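Local structure of ORF 37 (3FHD) at residues A[138-141]-A[142-146]. The protein cleaves double- and single-stranded DNA as an endo- and exonuclease, processing branched or non-linear viral DNA intermediates to promote production of packaged unit-length genomes. Sequence-based numbering, arbitrary orientation.
Sequences HHIC and CLVER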
ATOM      1  N   HIS A 138      -7.635  17.547   0.296  1.00 14.81           N
ATOM      2  CA  HIS A 138      -6.575  17.020  -0.568  1.00 15.70           C
ATOM      3  C   HIS A 138      -5.199  17.551  -0.167  1.00 14.95           C
ATOM      4  O   HIS A 138      -4.203  16.786  -0.070  1.00 12.95           O
ATOM      5  CB  HIS A 138      -6.856  17.377  -2.032  1.00 15.59           C
ATOM      6  CG  HIS A 138      -5.823  16.854  -2.988  1.00 18.92           C
ATOM      7  ND1 HIS A 138      -5.236  17.640  -3.952  1.00 21.12           N
ATOM      8  CD2 HIS A 138      -5.269  15.626  -3.119  1.00 21.79           C
ATOM      9  CE1 HIS A 138      -4.360  16.923  -4.632  1.00 22.07           C
ATOM     10  NE2 HIS A 138      -4.362  15.698  -4.146  1.00 20.66           N
ATOM     11  N   HIS A 139      -5.130  18.858   0.055  1.00 15.15           N
ATOM     12  CA  HIS A 139      -3.875  19.467   0.483  1.00 16.31           C
ATOM     13  C   HIS A 139      -3.373  18.904   1.830  1.00 15.95           C
ATOM     14  O   HIS A 139      -2.204  18.531   1.928  1.00 15.21           O
ATOM     15  CB  HIS A 139      -3.954  20.997   0.512  1.00 17.09           C
ATOM     16  CG  HIS A 139      -2.641  21.631   0.827  1.00 20.93           C
ATOM     17  ND1 HIS A 139      -1.713  21.941  -0.141  1.00 27.07           N
ATOM     18  CD2 HIS A 139      -2.087  21.993   2.007  1.00 23.67           C
ATOM     19  CE1 HIS A 139      -0.656  22.497   0.425  1.00 26.73           C
ATOM     20  NE2 HIS A 139      -0.853  22.524   1.729  1.00 27.58           N
ATOM     21  N   ILE A 140      -4.253  18.785   2.819  1.00 16.03           N
ATOM     22  CA  ILE A 140      -3.907  18.151   4.095  1.00 15.33           C
ATOM     23  C   ILE A 140      -3.373  16.702   3.920  1.00 15.71           C
ATOM     24  O   ILE A 140      -2.320  16.313   4.468  1.00 14.22           O
ATOM     25  CB  ILE A 140      -5.089  18.243   5.114  1.00 16.82           C
ATOM     26  CG1 ILE A 140      -5.320  19.706   5.624  1.00 17.68           C
ATOM     27  CG2 ILE A 140      -4.916  17.230   6.256  1.00 17.26           C
ATOM     28  CD1 ILE A 140      -4.160  20.297   6.365  1.00 21.46           C
ATOM     29  N   CYS A 141      -4.087  15.897   3.139  1.00 16.47           N
ATOM     30  CA  CYS A 141      -3.693  14.511   2.921  1.00 16.33           C
ATOM     31  C   CYS A 141      -2.320  14.388   2.248  1.00 16.77           C
ATOM     32  O   CYS A 141      -1.506  13.496   2.587  1.00 16.52           O
ATOM     33  CB  CYS A 141      -4.791  13.798   2.138  1.00 16.55           C
ATOM     34  SG  CYS A 141      -6.311  13.592   3.114  1.00 21.03           S
ATOM     35  N   CYS A 142      -2.045  15.307   1.332  1.00 15.60           N
ATOM     36  CA  CYS A 142      -0.739  15.391   0.681  1.00 16.02           C
ATOM     37  C   CYS A 142       0.367  15.767   1.668  1.00 16.41           C
ATOM     38  O   CYS A 142       1.489  15.251   1.565  1.00 17.66           O
ATOM     39  CB  CYS A 142      -0.766  16.407  -0.458  1.00 16.53           C
ATOM     40  SG  CYS A 142      -1.651  15.797  -1.914  1.00 19.59           S
ATOM     41  N   LEU A 143       0.062  16.673   2.594  1.00 14.38           N
ATOM     42  CA  LEU A 143       1.062  17.082   3.592  1.00 14.36           C
ATOM     43  C   LEU A 143       1.365  15.950   4.571  1.00 13.74           C
ATOM     44  O   LEU A 143       2.526  15.742   4.940  1.00 13.59           O
ATOM     45  CB  LEU A 143       0.586  18.339   4.335  1.00 13.60           C
ATOM     46  CG  LEU A 143       0.680  19.698   3.619  1.00 16.68           C
ATOM     47  CD1 LEU A 143       0.075  20.702   4.590  1.00 17.48           C
ATOM     48  CD2 LEU A 143       2.109  20.138   3.173  1.00 18.49           C
ATOM     49  N   VAL A 144       0.327  15.213   4.948  1.00 14.57           N
ATOM     50  CA  VAL A 144       0.446  14.009   5.801  1.00 15.94           C
ATOM     51  C   VAL A 144       1.291  12.896   5.136  1.00 16.52           C
ATOM     52  O   VAL A 144       2.151  12.271   5.798  1.00 14.65           O
ATOM     53  CB  VAL A 144      -0.943  13.499   6.273  1.00 15.81           C
ATOM     54  CG1 VAL A 144      -0.812  12.118   6.942  1.00 16.00           C
ATOM     55  CG2 VAL A 144      -1.580  14.558   7.244  1.00 17.45           C
ATOM     56  N   GLU A 145       1.032  12.650   3.853  1.00 16.34           N
ATOM     57  CA  GLU A 145       1.858  11.749   3.050  1.00 17.77           C
ATOM     58  C   GLU A 145       3.332  12.116   3.106  1.00 17.27           C
ATOM     59  O   GLU A 145       4.175  11.249   3.377  1.00 16.64           O
ATOM     60  CB  GLU A 145       1.358  11.680   1.567  1.00 18.80           C
ATOM     61  CG  GLU A 145       2.136  10.646   0.711  1.00 21.20           C
ATOM     62  CD  GLU A 145       3.462  11.175   0.113  1.00 21.70           C
ATOM     63  OE1 GLU A 145       3.564  12.381  -0.213  1.00 22.10           O
ATOM     64  OE2 GLU A 145       4.422  10.377  -0.035  1.00 22.45           O
ATOM     65  N   ARG A 146       3.653  13.385   2.830  1.00 17.11           N
ATOM     66  CA  ARG A 146       5.039  13.869   2.869  1.00 17.85           C
ATOM     67  C   ARG A 146       5.661  13.709   4.267  1.00 17.91           C
ATOM     68  O   ARG A 146       6.815  13.289   4.382  1.00 18.43           O
ATOM     69  CB  ARG A 146       5.132  15.313   2.347  1.00 18.09           C
ATOM     70  CG  ARG A 146       4.989  15.442   0.803  1.00 19.73           C
ATOM     71  CD  ARG A 146       6.209  14.884   0.026  1.00 21.23           C
ATOM     72  NE  ARG A 146       6.100  13.439  -0.170  1.00 23.48           N
ATOM     73  CZ  ARG A 146       7.078  12.619  -0.556  1.00 25.66           C
ATOM     74  NH1 ARG A 146       6.834  11.320  -0.670  1.00 24.01           N
ATOM     75  NH2 ARG A 146       8.289  13.069  -0.855  1.00 24.09           N
TER
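Cys142 reaches back over one turn of helix to His138, and its sulfur settles over a face of the imidazole. SG lies 3.9 Å from the centroid of the His138 ring, 29° off the ring normal. It is displaced toward the NE2 side, where SG and NE2 of His138 are 3.5 Å apart. Two torsions bring the groups together: the histidine ring swings out opposite its own backbone nitrogen (chi1 -179°), which carries it along the helix, while the cysteine thiol stands opposite its own carbonyl carbon and turns back toward the preceding turn. Tyr409 of helix 394-412 meets the same imidazole edge-to-face and also touches Cys142.

One residue further on, the pattern recurs with an aliphatic partner. Leu143 lays its CD1 branch against the NE2–CD2 side of the His139 ring, CD1 coming to 3.5 Å from NE2 of His139 at an oblique approach. Phe108 packs on the same imidazole, and Val105 of helix 104-113 touches Leu143.

Beneath both pairs run the bonds of the backbone, Cys142 N to His138 O (3.0 Å) and Leu143 N to His139 O (3.0 Å), with two more linking Val144 to Ile140 and Glu145 to Cys141. Beyond them, Arg146 grips the carboxylate of Glu145, its neighbour in sequence, side-on: NE bonds OE1 and NH1 bonds OE2 of Glu145, each at 2.7 Å, the latter nearly straight at 177°. Gly228 N bonds Glu145 OE2 and Arg146 NH1 bonds Asp226 O, giving each member of the pair a second partner in the neighbouring loop. The His138–Cys142 and His139–Leu143 pairs, with their backbone bonds, illustrate i/i+4 pairing in a regular alpha-helix, here helix 134-147, packed among other helices of a herpesviral alkaline nuclease of the PD-(D/E)XK superfamily.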